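Local coordinates for peroxisomal acyl-CoA oxidase 1A (PDB 2FON), which probably oxidises acyl-CoA thioesters to enoyl-CoA in peroxisomal beta-oxidation, using FAD as its cofactor, at residues B[24-29]-B[325-330]; B[358-363]-B[624-629]; B[424-429]-B[646-651]. All coordinates share one frame; numbering follows the deposited sequence.

In the fold
Contact 1 comes first along the chain: it brings the N-terminal residues 24-29 to the end of helix 297-328, closing a loop of 295 residues that takes in helices and all the strands. Only after it closes does contact 2 open, on helix 347-380, the next helix in the chain. Contact 3 opens at 424-429 before contact 2 has closed at 624-629, and closes itself at 646-651, so these two cross, and both tie the C-alpha1 family region to the later acyl-CoA oxidase region. Contact 1 contains the FAD-binding residue Arg329, and Leu648 of contact 3 lies about 8 Å from it, side chain to side chain.

Contact 1. Residues B[24-29]-B[325-330]; sequences DYLADE and YSAVRR. With FAD (flavin-adenine dinucleotide), chain D.
Leu26 packs on Ala327 and Val328, the two residues directly before Arg329, which turns the other way to grip the FAD diphosphate; this abrupt change from apolar packing to phosphate binding at a helix end is the striking feature here. The Leu26 methyl CD2 does most of the touching, 3.8 Å from Ala327 CB and 3.7 Å from Val328 CG2, and the leucine and valine side chains cross at about a right angle. Ala327 suits its place because its small CB also admits the aliphatic CG of Glu29, at 4.0 Å. The carboxylate of Glu29 is drawn elsewhere, into salt bridges with Arg616 and Lys32 and a hydrogen bond from Gln342, whose amide also holds Ala327 O.

Arg329 follows the last helical turn. Its CG lies anti to the backbone N (chi1 -161°) and the chain bends about the CB-CG bond, bringing the guanidinium edge to the phosphate. NE and NH2 both donate to FAD O2A, at 2.6 Å and 2.7 Å, with that oxygen in the guanidinium plane; NH2 adds a weak bond to O2P. NH1 bonds Leu159 O of the second subunit, whose Thr157 and Ser163 also hold the cofactor. The chemistry implies a division of labour: aliphatic groups join the N-terminal segment to the helix end, while the neighbouring arginine probably offsets diphosphate charge at the subunit interface.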
loop_
_atom_site.group_PDB
_atom_site.type_symbol
_atom_site.label_atom_id
_atom_site.label_comp_id
_atom_site.label_asym_id
_atom_site.label_seq_id
_atom_site.Cartn_x
_atom_site.Cartn_y
_atom_site.Cartn_z
ATOM N N ASP B 24 -14.190 -3.158 30.006
ATOM C CA ASP B 24 -13.017 -3.266 29.167
ATOM C C ASP B 24 -12.980 -4.682 28.630
ATOM O O ASP B 24 -12.506 -5.574 29.283
ATOM C CB ASP B 24 -11.732 -2.948 29.965
ATOM C CG ASP B 24 -10.371 -3.245 29.166
ATOM O OD1 ASP B 24 -10.388 -3.739 27.999
ATOM O OD2 ASP B 24 -9.256 -2.987 29.732
ATOM N N TYR B 25 -13.448 -4.879 27.417
ATOM C CA TYR B 25 -13.322 -6.173 26.744
ATOM C C TYR B 25 -11.904 -6.654 26.471
ATOM O O TYR B 25 -11.736 -7.661 25.787
ATOM C CB TYR B 25 -14.094 -6.152 25.423
ATOM C CG TYR B 25 -15.526 -5.858 25.661
ATOM C CD1 TYR B 25 -16.004 -4.541 25.584
ATOM C CD2 TYR B 25 -16.408 -6.878 26.025
ATOM C CE1 TYR B 25 -17.334 -4.253 25.829
ATOM C CE2 TYR B 25 -17.748 -6.596 26.283
ATOM C CZ TYR B 25 -18.192 -5.289 26.180
ATOM O OH TYR B 25 -19.491 -5.003 26.444
ATOM N N LEU B 26 -10.896 -5.948 26.969
ATOM C CA LEU B 26 -9.505 -6.408 26.804
ATOM C C LEU B 26 -8.792 -6.511 28.158
ATOM O O LEU B 26 -7.548 -6.671 28.219
ATOM C CB LEU B 26 -8.703 -5.494 25.866
ATOM C CG LEU B 26 -9.029 -5.390 24.365
ATOM C CD1 LEU B 26 -8.766 -3.948 23.838
ATOM C CD2 LEU B 26 -8.247 -6.411 23.581
ATOM N N ALA B 27 -9.590 -6.430 29.232
ATOM C CA ALA B 27 -9.072 -6.547 30.584
ATOM C C ALA B 27 -8.357 -7.905 30.789
ATOM O O ALA B 27 -7.321 -7.971 31.462
ATOM C CB ALA B 27 -10.174 -6.328 31.580
ATOM N N ASP B 28 -8.889 -8.960 30.173
ATOM C CA ASP B 28 -8.312 -10.318 30.250
ATOM C C ASP B 28 -6.956 -10.437 29.536
ATOM O O ASP B 28 -6.022 -11.055 30.071
ATOM C CB ASP B 28 -9.307 -11.450 29.833
ATOM C CG ASP B 28 -10.732 -10.914 29.314
ATOM O OD1 ASP B 28 -11.101 -9.689 29.430
ATOM O OD2 ASP B 28 -11.514 -11.758 28.778
ATOM N N GLU B 29 -6.845 -9.827 28.348
ATOM C CA GLU B 29 -5.570 -9.724 27.603
ATOM C C GLU B 29 -4.554 -8.880 28.319
ATOM O O GLU B 29 -3.384 -9.205 28.295
ATOM C CB GLU B 29 -5.760 -9.159 26.178
ATOM C CG GLU B 29 -6.387 -10.137 25.151
ATOM C CD GLU B 29 -5.508 -11.332 24.793
ATOM O OE1 GLU B 29 -4.262 -11.270 24.938
ATOM O OE2 GLU B 29 -6.071 -12.352 24.358
ATOM N N TYR B 325 -7.337 -4.798 17.551
ATOM C CA TYR B 325 -8.330 -5.507 16.747
ATOM C C TYR B 325 -8.071 -7.034 16.683
ATOM O O TYR B 325 -9.028 -7.799 16.822
ATOM C CB TYR B 325 -8.460 -4.964 15.363
ATOM C CG TYR B 325 -9.573 -5.608 14.564
ATOM C CD1 TYR B 325 -10.934 -5.359 14.879
ATOM C CD2 TYR B 325 -9.285 -6.464 13.488
ATOM C CE1 TYR B 325 -11.971 -5.927 14.162
ATOM C CE2 TYR B 325 -10.325 -7.063 12.745
ATOM C CZ TYR B 325 -11.666 -6.778 13.096
ATOM O OH TYR B 325 -12.698 -7.316 12.342
ATOM N N SER B 326 -6.822 -7.487 16.506
ATOM C CA SER B 326 -6.567 -8.936 16.490
ATOM C C SER B 326 -6.891 -9.709 17.801
ATOM O O SER B 326 -7.300 -10.872 17.763
ATOM C CB SER B 326 -5.153 -9.257 15.991
ATOM O OG SER B 326 -4.896 -8.580 14.773
ATOM N N ALA B 327 -6.696 -9.087 18.950
ATOM C CA ALA B 327 -7.115 -9.709 20.171
ATOM C C ALA B 327 -8.666 -9.785 20.275
ATOM O O ALA B 327 -9.202 -10.668 20.940
ATOM C CB ALA B 327 -6.522 -8.986 21.344
ATOM N N VAL B 328 -9.387 -8.896 19.628
ATOM C CA VAL B 328 -10.825 -8.885 19.801
ATOM C C VAL B 328 -11.564 -9.792 18.738
ATOM O O VAL B 328 -12.439 -10.629 19.090
ATOM C CB VAL B 328 -11.319 -7.393 19.781
ATOM C CG1 VAL B 328 -12.835 -7.257 19.538
ATOM C CG2 VAL B 328 -10.886 -6.682 21.030
ATOM N N ARG B 329 -11.233 -9.574 17.443
ATOM C CA ARG B 329 -11.577 -10.465 16.331
ATOM C C ARG B 329 -11.270 -11.951 16.559
ATOM O O ARG B 329 -10.050 -12.377 16.616
ATOM C CB ARG B 329 -10.779 -10.068 15.099
ATOM C CG ARG B 329 -11.402 -10.627 13.742
ATOM C CD ARG B 329 -12.899 -10.294 13.524
ATOM N NE ARG B 329 -13.308 -10.727 12.192
ATOM C CZ ARG B 329 -14.485 -10.455 11.607
ATOM N NH1 ARG B 329 -15.416 -9.741 12.207
ATOM N NH2 ARG B 329 -14.721 -10.874 10.389
ATOM N N ARG B 330 -12.350 -12.737 16.646
ATOM C CA ARG B 330 -12.247 -14.184 16.616
ATOM C C ARG B 330 -12.732 -14.686 15.251
ATOM O O ARG B 330 -13.636 -14.105 14.661
ATOM C CB ARG B 330 -13.111 -14.744 17.718
ATOM C CG ARG B 330 -12.848 -14.055 19.033
ATOM C CD ARG B 330 -13.694 -14.620 20.123
ATOM N NE ARG B 330 -13.265 -14.087 21.408
ATOM C CZ ARG B 330 -12.501 -14.763 22.292
ATOM N NH1 ARG B 330 -12.060 -16.005 22.048
ATOM N NH2 ARG B 330 -12.156 -14.178 23.434
HETATM P PA FAD D . -11.411 -12.149 8.783
HETATM O O1A FAD D . -11.545 -13.582 8.345
HETATM O O2A FAD D . -12.162 -11.761 10.060
HETATM O O5B FAD D . -9.860 -11.963 8.896
HETATM C C5B FAD D . -9.344 -10.944 9.717
HETATM C C4B FAD D . -7.889 -11.375 9.837
HETATM O O4B FAD D . -7.855 -12.646 10.462
HETATM C C3B FAD D . -7.193 -11.537 8.485
HETATM O O3B FAD D . -5.891 -11.137 8.697
HETATM C C2B FAD D . -7.122 -13.016 8.294
HETATM O O2B FAD D . -6.013 -13.386 7.540
HETATM C C1B FAD D . -7.030 -13.501 9.731
HETATM N N9A FAD D . -7.597 -14.842 9.773
HETATM C C8A FAD D . -8.925 -15.161 9.811
HETATM N N7A FAD D . -8.996 -16.515 9.819
HETATM C C5A FAD D . -7.748 -17.046 9.809
HETATM C C6A FAD D . -7.255 -18.353 9.832
HETATM N N6A FAD D . -8.108 -19.372 9.850
HETATM N N1A FAD D . -5.894 -18.583 9.808
HETATM C C2A FAD D . -5.002 -17.534 9.779
HETATM N N3A FAD D . -5.491 -16.251 9.775
HETATM C C4A FAD D . -6.843 -16.003 9.774
HETATM N N1 FAD D . -19.718 -9.965 1.484
HETATM C C2 FAD D . -20.930 -10.355 0.921
HETATM O O2 FAD D . -21.581 -11.349 1.337
HETATM N N3 FAD D . -21.378 -9.656 -0.179
HETATM C C4 FAD D . -20.673 -8.596 -0.674
HETATM O O4 FAD D . -21.142 -7.980 -1.633
HETATM C C4X FAD D . -19.478 -8.209 -0.091
HETATM N N5 FAD D . -18.776 -7.102 -0.566
HETATM C C5X FAD D . -17.637 -6.650 0.022
HETATM C C6 FAD D . -17.052 -5.542 -0.518
HETATM C C7 FAD D . -15.879 -5.061 0.030
HETATM C C7M FAD D . -15.271 -3.835 -0.620
HETATM C C8 FAD D . -15.298 -5.743 1.147
HETATM C C8M FAD D . -14.038 -5.274 1.811
HETATM C C9 FAD D . -15.920 -6.860 1.676
HETATM C C9A FAD D . -17.129 -7.324 1.125
HETATM N N10 FAD D . -17.831 -8.465 1.622
HETATM C C10 FAD D . -18.999 -8.895 1.001
HETATM C "C1'" FAD D . -17.324 -9.304 2.774
HETATM C "C2'" FAD D . -16.081 -9.926 2.149
HETATM O "O2'" FAD D . -16.391 -10.712 1.061
HETATM C "C3'" FAD D . -15.272 -10.905 2.937
HETATM O "O3'" FAD D . -15.968 -12.118 3.116
HETATM C "C4'" FAD D . -14.765 -10.387 4.247
HETATM O "O4'" FAD D . -14.202 -9.097 4.057
HETATM C "C5'" FAD D . -13.753 -11.447 4.702
HETATM O "O5'" FAD D . -12.827 -10.800 5.523
HETATM P P FAD D . -13.094 -10.632 7.079
HETATM O O1P FAD D . -13.579 -9.213 7.297
HETATM O O2P FAD D . -14.047 -11.774 7.464
HETATM O O3P FAD D . -11.634 -11.008 7.662
#

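Contact 2. Residues B[358-363]-B[624-629]; sequences ASAYAF and DAFNYT
Tyr361 of helix 347-380 and Phe626, in the turn after helix 619-624, bring their rings together at the tight heart of this contact. Tyr361 CE1 lies 3.6 Å from Phe626 CE1, yet the ring centroids are 5.7 Å apart and the planes meet obliquely, at 39°. Each ring carbon CG sits anti to its own carbonyl carbon (chi1 -78° in Tyr361, -55° in Phe626), which turns both rings toward each other between helix and turn. Beyond the rings, the tyrosine hydroxyl passes beside Ala625, its OH 3.5 Å from the CB methyl, where a small residue leaves it room. That hydroxyl is hydrogen-bonded to Leu622 O, so the polar tip of an otherwise apolar side chain is satisfied within the core. A phenylalanine in place of Tyr361 would probably leave the Leu622 carbonyl without this partner and weaken the tie between helix 347-380 and the end of helix 619-624.

Packing is looser beside Ala360, whose CB comes no nearer than 4.4 Å to Phe626 CZ; Trp44 of helix 37-45 touches Ala360 and meets Tyr361 edge-to-face. The more open side is the far end of the turn. There Asn627, partly exposed, takes a positive phi of 62°, a conformation asparagine tolerates well, and its amide bonds Lys41 and Asp55. Thr629 then caps helix 630-633 through Tyr632 N. The chemistry implies an aromatic and methyl core in which the one buried hydroxyl is satisfied by Leu622 O, while Asp624, itself buried, has its charge met by Arg30 and Arg324, and the amide of Asn627 lies on the more open side.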
loop_
_atom_site.group_PDB
_atom_site.type_symbol
_atom_site.label_atom_id
_atom_site.label_comp_id
_atom_site.label_asym_id
_atom_site.label_seq_id
_atom_site.Cartn_x
_atom_site.Cartn_y
_atom_site.Cartn_z
ATOM N N ALA B 358 7.691 -5.326 16.714
ATOM C CA ALA B 358 9.140 -5.329 16.809
ATOM C C ALA B 358 9.742 -4.143 16.108
ATOM O O ALA B 358 10.591 -3.474 16.700
ATOM C CB ALA B 358 9.702 -6.579 16.245
ATOM N N SER B 359 9.327 -3.856 14.871
ATOM C CA SER B 359 9.902 -2.714 14.139
ATOM C C SER B 359 9.651 -1.338 14.821
ATOM O O SER B 359 10.493 -0.449 14.761
ATOM C CB SER B 359 9.385 -2.668 12.700
ATOM O OG SER B 359 9.866 -3.749 11.914
ATOM N N ALA B 360 8.502 -1.166 15.466
ATOM C CA ALA B 360 8.190 0.104 16.104
ATOM C C ALA B 360 9.135 0.343 17.262
ATOM O O ALA B 360 9.605 1.484 17.472
ATOM C CB ALA B 360 6.772 0.118 16.595
ATOM N N TYR B 361 9.416 -0.718 18.042
ATOM C CA TYR B 361 10.419 -0.571 19.109
ATOM C C TYR B 361 11.833 -0.404 18.486
ATOM O O TYR B 361 12.586 0.475 18.899
ATOM C CB TYR B 361 10.309 -1.681 20.129
ATOM C CG TYR B 361 9.179 -1.542 21.143
ATOM C CD1 TYR B 361 7.872 -1.866 20.827
ATOM C CD2 TYR B 361 9.436 -1.109 22.436
ATOM C CE1 TYR B 361 6.822 -1.730 21.761
ATOM C CE2 TYR B 361 8.408 -0.984 23.405
ATOM C CZ TYR B 361 7.102 -1.302 23.048
ATOM O OH TYR B 361 6.101 -1.178 24.003
ATOM N N ALA B 362 12.169 -1.161 17.437
ATOM C CA ALA B 362 13.500 -0.986 16.826
ATOM C C ALA B 362 13.706 0.435 16.332
ATOM O O ALA B 362 14.681 1.074 16.733
ATOM C CB ALA B 362 13.794 -2.014 15.726
ATOM N N PHE B 363 12.796 0.933 15.485
ATOM C CA PHE B 363 12.850 2.312 14.968
ATOM C C PHE B 363 12.718 3.312 16.115
ATOM O O PHE B 363 13.324 4.362 16.091
ATOM C CB PHE B 363 11.759 2.580 13.908
ATOM C CG PHE B 363 11.803 1.641 12.690
ATOM C CD1 PHE B 363 10.762 1.646 11.768
ATOM C CD2 PHE B 363 12.868 0.788 12.474
ATOM C CE1 PHE B 363 10.791 0.772 10.652
ATOM C CE2 PHE B 363 12.931 -0.055 11.386
ATOM C CZ PHE B 363 11.890 -0.084 10.477
ATOM N N ASP B 624 -0.361 -0.974 24.524
ATOM C CA ASP B 624 -0.803 -0.131 25.595
ATOM C C ASP B 624 0.338 0.787 26.033
ATOM O O ASP B 624 0.029 1.848 26.609
ATOM C CB ASP B 624 -1.333 -0.946 26.805
ATOM C CG ASP B 624 -2.704 -1.661 26.535
ATOM O OD1 ASP B 624 -3.459 -1.360 25.569
ATOM O OD2 ASP B 624 -3.032 -2.564 27.315
ATOM N N ALA B 625 1.616 0.430 25.761
ATOM C CA ALA B 625 2.781 1.220 26.309
ATOM C C ALA B 625 3.018 2.535 25.563
ATOM O O ALA B 625 3.677 3.449 26.050
ATOM C CB ALA B 625 4.044 0.414 26.307
ATOM N N PHE B 626 2.480 2.616 24.352
ATOM C CA PHE B 626 2.577 3.835 23.524
ATOM C C PHE B 626 1.737 4.981 24.126
ATOM O O PHE B 626 1.849 6.157 23.730
ATOM C CB PHE B 626 2.043 3.524 22.110
ATOM C CG PHE B 626 2.708 2.354 21.415
ATOM C CD1 PHE B 626 4.034 2.053 21.609
ATOM C CD2 PHE B 626 2.017 1.619 20.491
ATOM C CE1 PHE B 626 4.621 1.005 20.901
ATOM C CE2 PHE B 626 2.622 0.580 19.772
ATOM C CZ PHE B 626 3.899 0.283 19.975
ATOM N N ASN B 627 0.833 4.613 25.024
ATOM C CA ASN B 627 0.025 5.601 25.742
ATOM C C ASN B 627 -0.938 6.546 24.936
ATOM O O ASN B 627 -1.254 7.650 25.377
ATOM C CB ASN B 627 0.945 6.410 26.645
ATOM C CG ASN B 627 0.202 7.084 27.729
ATOM O OD1 ASN B 627 -0.619 6.473 28.419
ATOM N ND2 ASN B 627 0.454 8.365 27.883
ATOM N N TYR B 628 -1.461 6.060 23.806
ATOM C CA TYR B 628 -2.321 6.866 22.937
ATOM C C TYR B 628 -3.731 6.930 23.390
ATOM O O TYR B 628 -4.309 5.913 23.825
ATOM C CB TYR B 628 -2.396 6.262 21.582
ATOM C CG TYR B 628 -1.109 6.271 20.884
ATOM C CD1 TYR B 628 -0.674 5.124 20.219
ATOM C CD2 TYR B 628 -0.340 7.416 20.847
ATOM C CE1 TYR B 628 0.521 5.126 19.529
ATOM C CE2 TYR B 628 0.874 7.430 20.181
ATOM C CZ TYR B 628 1.315 6.274 19.525
ATOM O OH TYR B 628 2.516 6.241 18.854
ATOM N N THR B 629 -4.312 8.103 23.245
ATOM C CA THR B 629 -5.705 8.244 23.554
ATOM C C THR B 629 -6.521 7.774 22.356
ATOM O O THR B 629 -6.047 7.706 21.235
ATOM C CB THR B 629 -6.066 9.709 23.785
ATOM O OG1 THR B 629 -5.945 10.435 22.525
ATOM C CG2 THR B 629 -5.221 10.332 24.890
#

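Contact 3. Residues B[424-429]-B[646-651]; sequences LCSSGL and PKLYEA
The short 3-10 turn 425-427 lies against helix 644-652, with the CA atoms of Ser426 and Leu648 7.8 Å apart. One methyl, Leu648 CD2, carries the whole touch: it meets Leu424 CD1 at 3.9 Å and Ser426 OG at 3.5 Å. The two leucines cross obliquely, and their branched ends give the helix an apolar grip on the loop. Ser426 is small enough to let the methyl approach; its OG stands between the backbone N and the carbonyl carbon (chi1 75°), which points it at the helix, and the meeting is a van der Waals one.

Behind this surface the turn is held by its own bonds. Ser427 N donates to Leu424 O, while the Ser427 hydroxyl lies within reach of the carbonyls of both Gly422 and Leu424 and takes a weak bond from Leu429 N. Gly428 has a positive phi of 96°, where a CB would press on the preceding carbonyl O, so glycine fits this N-cap before helix 429-436. On the helix, Lys647 and Glu650 form a long salt bridge.

Ser635 and Ile636 line the turn, Ile636 by a backbone bond to Ser426 and Ser635 by its hydroxyl to Ser427 O. Leu429 leads helix 429-436 onto Ala318 and Ile321 of helix 297-328, and the second subunit closes in with its Ile244 on Leu424 and its Trp193, from strand 192-196, on Leu648.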
loop_
_atom_site.group_PDB
_atom_site.type_symbol
_atom_site.label_atom_id
_atom_site.label_comp_id
_atom_site.label_asym_id
_atom_site.label_seq_id
_atom_site.Cartn_x
_atom_site.Cartn_y
_atom_site.Cartn_z
ATOM N N LEU B 424 -12.658 0.360 6.134
ATOM C CA LEU B 424 -13.604 1.407 6.453
ATOM C C LEU B 424 -12.811 2.613 6.998
ATOM O O LEU B 424 -11.966 2.438 7.920
ATOM C CB LEU B 424 -14.519 0.888 7.541
ATOM C CG LEU B 424 -15.835 0.205 7.219
ATOM C CD1 LEU B 424 -16.431 -0.318 8.462
ATOM C CD2 LEU B 424 -16.814 1.145 6.600
ATOM N N CYS B 425 -13.081 3.820 6.482
ATOM C CA CYS B 425 -12.470 5.015 7.047
ATOM C C CYS B 425 -12.443 5.009 8.569
ATOM O O CYS B 425 -11.387 5.208 9.133
ATOM C CB CYS B 425 -13.086 6.289 6.491
ATOM S SG CYS B 425 -12.660 6.497 4.753
ATOM N N SER B 426 -13.547 4.694 9.237
ATOM C CA SER B 426 -13.616 4.779 10.687
ATOM C C SER B 426 -12.693 3.807 11.445
ATOM O O SER B 426 -12.662 3.784 12.689
ATOM C CB SER B 426 -15.081 4.587 11.159
ATOM O OG SER B 426 -15.472 3.208 11.080
ATOM N N SER B 427 -11.957 2.979 10.707
ATOM C CA SER B 427 -10.977 2.086 11.317
ATOM C C SER B 427 -9.708 2.821 11.645
ATOM O O SER B 427 -8.957 2.360 12.495
ATOM C CB SER B 427 -10.616 0.962 10.376
ATOM O OG SER B 427 -9.867 1.455 9.308
ATOM N N GLY B 428 -9.447 3.932 10.950
ATOM C CA GLY B 428 -8.261 4.723 11.209
ATOM C C GLY B 428 -7.112 4.410 10.296
ATOM O O GLY B 428 -6.266 5.258 10.031
ATOM N N LEU B 429 -7.070 3.208 9.748
ATOM C CA LEU B 429 -5.914 2.867 8.934
ATOM C C LEU B 429 -5.850 3.508 7.577
ATOM O O LEU B 429 -4.781 3.835 7.101
ATOM C CB LEU B 429 -5.797 1.372 8.851
ATOM C CG LEU B 429 -5.553 0.850 10.273
ATOM C CD1 LEU B 429 -6.108 -0.561 10.465
ATOM C CD2 LEU B 429 -4.073 0.869 10.441
ATOM N N PRO B 646 -20.237 -2.682 18.404
ATOM C CA PRO B 646 -21.377 -1.781 18.560
ATOM C C PRO B 646 -20.983 -0.417 18.109
ATOM O O PRO B 646 -21.834 0.338 17.687
ATOM C CB PRO B 646 -21.664 -1.809 20.081
ATOM C CG PRO B 646 -21.100 -3.114 20.490
ATOM C CD PRO B 646 -19.827 -3.234 19.701
ATOM N N LYS B 647 -19.696 -0.113 18.181
ATOM C CA LYS B 647 -19.265 1.225 17.793
ATOM C C LYS B 647 -19.336 1.424 16.314
ATOM O O LYS B 647 -19.863 2.452 15.880
ATOM C CB LYS B 647 -17.898 1.625 18.349
ATOM C CG LYS B 647 -17.925 1.810 19.829
ATOM C CD LYS B 647 -18.749 2.991 20.246
ATOM C CE LYS B 647 -19.132 2.788 21.684
ATOM N NZ LYS B 647 -19.380 4.096 22.281
ATOM N N LEU B 648 -18.857 0.435 15.565
ATOM C CA LEU B 648 -19.036 0.388 14.090
ATOM C C LEU B 648 -20.502 0.500 13.656
ATOM O O LEU B 648 -20.802 1.233 12.714
ATOM C CB LEU B 648 -18.383 -0.855 13.452
ATOM C CG LEU B 648 -16.864 -0.932 13.333
ATOM C CD1 LEU B 648 -16.452 -2.243 12.814
ATOM C CD2 LEU B 648 -16.369 0.035 12.372
ATOM N N TYR B 649 -21.411 -0.190 14.329
ATOM C CA TYR B 649 -22.837 -0.069 14.024
ATOM C C TYR B 649 -23.346 1.356 14.276
ATOM O O TYR B 649 -23.845 2.009 13.401
ATOM C CB TYR B 649 -23.626 -1.092 14.850
ATOM C CG TYR B 649 -25.014 -1.332 14.399
ATOM C CD1 TYR B 649 -25.282 -2.261 13.418
ATOM C CD2 TYR B 649 -26.084 -0.653 14.985
ATOM C CE1 TYR B 649 -26.585 -2.508 13.008
ATOM C CE2 TYR B 649 -27.405 -0.868 14.561
ATOM C CZ TYR B 649 -27.642 -1.795 13.563
ATOM O OH TYR B 649 -28.937 -2.036 13.116
ATOM N N GLU B 650 -23.204 1.852 15.481
ATOM C CA GLU B 650 -23.549 3.227 15.777
ATOM C C GLU B 650 -22.857 4.172 14.726
ATOM O O GLU B 650 -23.495 5.095 14.185
ATOM C CB GLU B 650 -23.219 3.517 17.257
ATOM C CG GLU B 650 -23.010 4.978 17.680
ATOM C CD GLU B 650 -22.506 5.147 19.180
ATOM O OE1 GLU B 650 -21.654 4.368 19.687
ATOM O OE2 GLU B 650 -22.971 6.076 19.885
ATOM N N ALA B 651 -21.596 3.914 14.377
ATOM C CA ALA B 651 -20.940 4.787 13.385
ATOM C C ALA B 651 -21.593 4.790 11.972
ATOM O O ALA B 651 -21.752 5.852 11.358
ATOM C CB ALA B 651 -19.440 4.571 13.334
#